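PDB 7A9J: Cfl from Pectobacterium brasiliense, which is a coronafacic acid ligase of the ATP-dependent AMP-binding family, probably activating its carboxylic acid substrate by adenylation for amide formation. Local coordinates for residues A[239-244]-A[278-283]. The protein carries 1 engineered substitution. Sequence-based numbering, arbitrary orientation.
Sequences SPWSIL and WIAGTP. With R4Z (6-ethyl-1-oxidanylidene-indene-4-carboxylic acid), chain B.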
loop_
_atom_site.group_PDB
_atom_site.type_symbol
_atom_site.label_atom_id
_atom_site.label_comp_id
_atom_site.label_asym_id
_atom_site.label_seq_id
_atom_site.Cartn_x
_atom_site.Cartn_y
_atom_site.Cartn_z
ATOM N N SER A 239 -0.346 7.707 -4.569
ATOM C CA SER A 239 -0.816 6.291 -4.653
ATOM C C SER A 239 -2.100 6.101 -3.833
ATOM O O SER A 239 -2.219 6.628 -2.730
ATOM C CB SER A 239 0.275 5.383 -4.118
ATOM O OG SER A 239 -0.113 4.014 -4.295
ATOM N N PRO A 240 -3.106 5.384 -4.303
ATOM C CA PRO A 240 -4.403 5.311 -3.582
ATOM C C PRO A 240 -4.381 4.963 -2.090
ATOM O O PRO A 240 -5.112 5.589 -1.332
ATOM C CB PRO A 240 -5.151 4.187 -4.353
ATOM C CG PRO A 240 -4.751 4.401 -5.743
ATOM C CD PRO A 240 -3.186 4.718 -5.630
ATOM N N TRP A 241 -3.563 4.006 -1.633
ATOM C CA TRP A 241 -3.574 3.756 -0.189
ATOM C C TRP A 241 -3.223 5.029 0.620
ATOM O O TRP A 241 -3.840 5.304 1.644
ATOM C CB TRP A 241 -2.600 2.642 0.169
ATOM C CG TRP A 241 -2.695 2.166 1.596
ATOM C CD1 TRP A 241 -3.810 2.134 2.400
ATOM C CD2 TRP A 241 -1.623 1.611 2.349
ATOM N NE1 TRP A 241 -3.479 1.608 3.655
ATOM C CE2 TRP A 241 -2.142 1.292 3.640
ATOM C CE3 TRP A 241 -0.271 1.372 2.059
ATOM C CZ2 TRP A 241 -1.344 0.758 4.648
ATOM C CZ3 TRP A 241 0.517 0.849 3.034
ATOM C CH2 TRP A 241 -0.020 0.572 4.328
ATOM N N SER A 242 -2.231 5.778 0.173
ATOM C CA SER A 242 -1.852 7.001 0.909
ATOM C C SER A 242 -2.909 8.075 0.786
ATOM O O SER A 242 -3.072 8.869 1.704
ATOM C CB SER A 242 -0.534 7.528 0.424
ATOM O OG SER A 242 0.515 6.685 0.844
ATOM N N ILE A 243 -3.606 8.147 -0.349
ATOM C CA ILE A 243 -4.704 9.117 -0.454
ATOM C C ILE A 243 -5.745 8.840 0.620
ATOM O O ILE A 243 -6.175 9.740 1.365
ATOM C CB ILE A 243 -5.328 9.032 -1.859
ATOM C CG1 ILE A 243 -4.301 9.418 -2.886
ATOM C CG2 ILE A 243 -6.668 9.840 -1.886
ATOM C CD1 ILE A 243 -4.743 9.220 -4.362
ATOM N N LEU A 244 -6.121 7.552 0.758
ATOM C CA LEU A 244 -7.110 7.185 1.738
ATOM C C LEU A 244 -6.596 7.420 3.141
ATOM O O LEU A 244 -7.375 7.845 4.007
ATOM C CB LEU A 244 -7.491 5.718 1.556
ATOM C CG LEU A 244 -8.195 5.384 0.234
ATOM C CD1 LEU A 244 -8.519 3.828 0.239
ATOM C CD2 LEU A 244 -9.497 6.123 0.062
ATOM N N TRP A 278 2.448 7.255 13.965
ATOM C CA TRP A 278 1.873 6.167 13.185
ATOM C C TRP A 278 2.551 6.198 11.833
ATOM O O TRP A 278 2.711 7.289 11.256
ATOM C CB TRP A 278 0.365 6.373 13.070
ATOM C CG TRP A 278 -0.409 5.246 12.398
ATOM C CD1 TRP A 278 -1.111 4.266 13.032
ATOM C CD2 TRP A 278 -0.685 5.120 11.015
ATOM N NE1 TRP A 278 -1.791 3.510 12.110
ATOM C CE2 TRP A 278 -1.523 4.006 10.856
ATOM C CE3 TRP A 278 -0.261 5.840 9.868
ATOM C CZ2 TRP A 278 -1.995 3.579 9.614
ATOM C CZ3 TRP A 278 -0.711 5.407 8.610
ATOM C CH2 TRP A 278 -1.595 4.298 8.494
ATOM N N ILE A 279 2.984 5.029 11.337
ATOM C CA ILE A 279 3.728 4.963 10.087
ATOM C C ILE A 279 3.112 3.834 9.265
ATOM O O ILE A 279 3.145 2.662 9.691
ATOM C CB ILE A 279 5.213 4.641 10.320
ATOM C CG1 ILE A 279 5.839 5.658 11.288
ATOM C CG2 ILE A 279 5.945 4.588 8.989
ATOM C CD1 ILE A 279 7.308 5.309 11.605
ATOM N N ALA A 280 2.650 4.159 8.068
ATOM C CA ALA A 280 2.307 3.136 7.084
ATOM C C ALA A 280 3.441 2.958 6.084
ATOM O O ALA A 280 4.155 3.895 5.747
ATOM C CB ALA A 280 1.004 3.514 6.348
ATOM N N GLY A 281 3.613 1.719 5.591
ATOM C CA GLY A 281 4.666 1.517 4.597
ATOM C C GLY A 281 4.493 0.142 3.968
ATOM O O GLY A 281 3.656 -0.656 4.394
ATOM N N THR A 282 5.239 -0.080 2.892
ATOM C CA THR A 282 5.371 -1.481 2.387
ATOM C C THR A 282 6.197 -2.333 3.324
ATOM O O THR A 282 6.954 -1.838 4.153
ATOM C CB THR A 282 6.044 -1.497 1.025
ATOM O OG1 THR A 282 7.421 -1.114 1.177
ATOM C CG2 THR A 282 5.279 -0.600 0.049
ATOM N N PRO A 283 6.138 -3.669 3.161
ATOM C CA PRO A 283 7.057 -4.485 3.946
ATOM C C PRO A 283 8.492 -4.108 3.680
ATOM O O PRO A 283 9.366 -4.139 4.570
ATOM C CB PRO A 283 6.747 -5.922 3.456
ATOM C CG PRO A 283 5.279 -5.881 3.201
ATOM C CD PRO A 283 5.016 -4.428 2.609
HETATM C C13 R4Z B . -6.653 0.270 -1.947
HETATM C C15 R4Z B . -5.442 -0.765 0.027
HETATM C C02 R4Z B . -4.026 -1.741 1.976
HETATM C C03 R4Z B . -2.712 -2.110 2.262
HETATM C C04 R4Z B . -1.957 -1.938 0.942
HETATM C C05 R4Z B . -4.305 -1.243 0.659
HETATM C C06 R4Z B . -3.076 -1.303 -0.045
HETATM C C07 R4Z B . -3.045 -0.851 -1.359
HETATM C C08 R4Z B . -1.723 -0.905 -2.142
HETATM C C11 R4Z B . -4.187 -0.334 -1.967
HETATM C C12 R4Z B . -5.409 -0.280 -1.282
HETATM C C14 R4Z B . -6.624 1.825 -1.967
HETATM O O01 R4Z B . -4.890 -1.841 2.807
HETATM O O09 R4Z B . -1.653 -0.234 -3.206
HETATM O O10 R4Z B . -0.728 -1.604 -1.764
#
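The indole of W241 is set between the bound indenone acid R4Z on one face and A280 and G281 at its far end. R4Z lies almost parallel to the indole, with its five-membered ring over it; C03 stands above the centre of the indole, 3.7 Å from W241 CE2. From the other side of the indole plane the methyl of A280 comes in obliquely, its CB 3.7 Å from W241 CH2. At the edge, in the ring plane, G281 O approaches W241 CZ3 at 3.7 Å. The carbonyl thus meets the C-H rim of the six-membered ring, a weak polar approach at most. W241 turns its indole away from its backbone N (chi1 -171°), which carries the ring from the first turn of helix 240-251 across to strand 278-281, one broad side chain bridging the two. At the opposite end of R4Z, the ethyl tip C14 touches both L244 CD1 (3.5 Å) and P240 CB (3.7 Å), from two directions roughly at right angles; both residues are on the same helical turn as W241. L244 also packs on helix 203-214. Strand 278-281 runs parallel between strands 230-233 and 306-311, and T282 N-caps the helix that begins at P283. S333 OG is hydrogen-bonded to R4Z. The buried arrangement forms one wall of the R4Z pocket, consistent with the acyl-substrate site in the large N-terminal domain of adenylate-forming enzymes: an aromatic plate from a helix start, touched at its far end by A280 and G281 at the end of strand 278-281, faces the flat body of the acid.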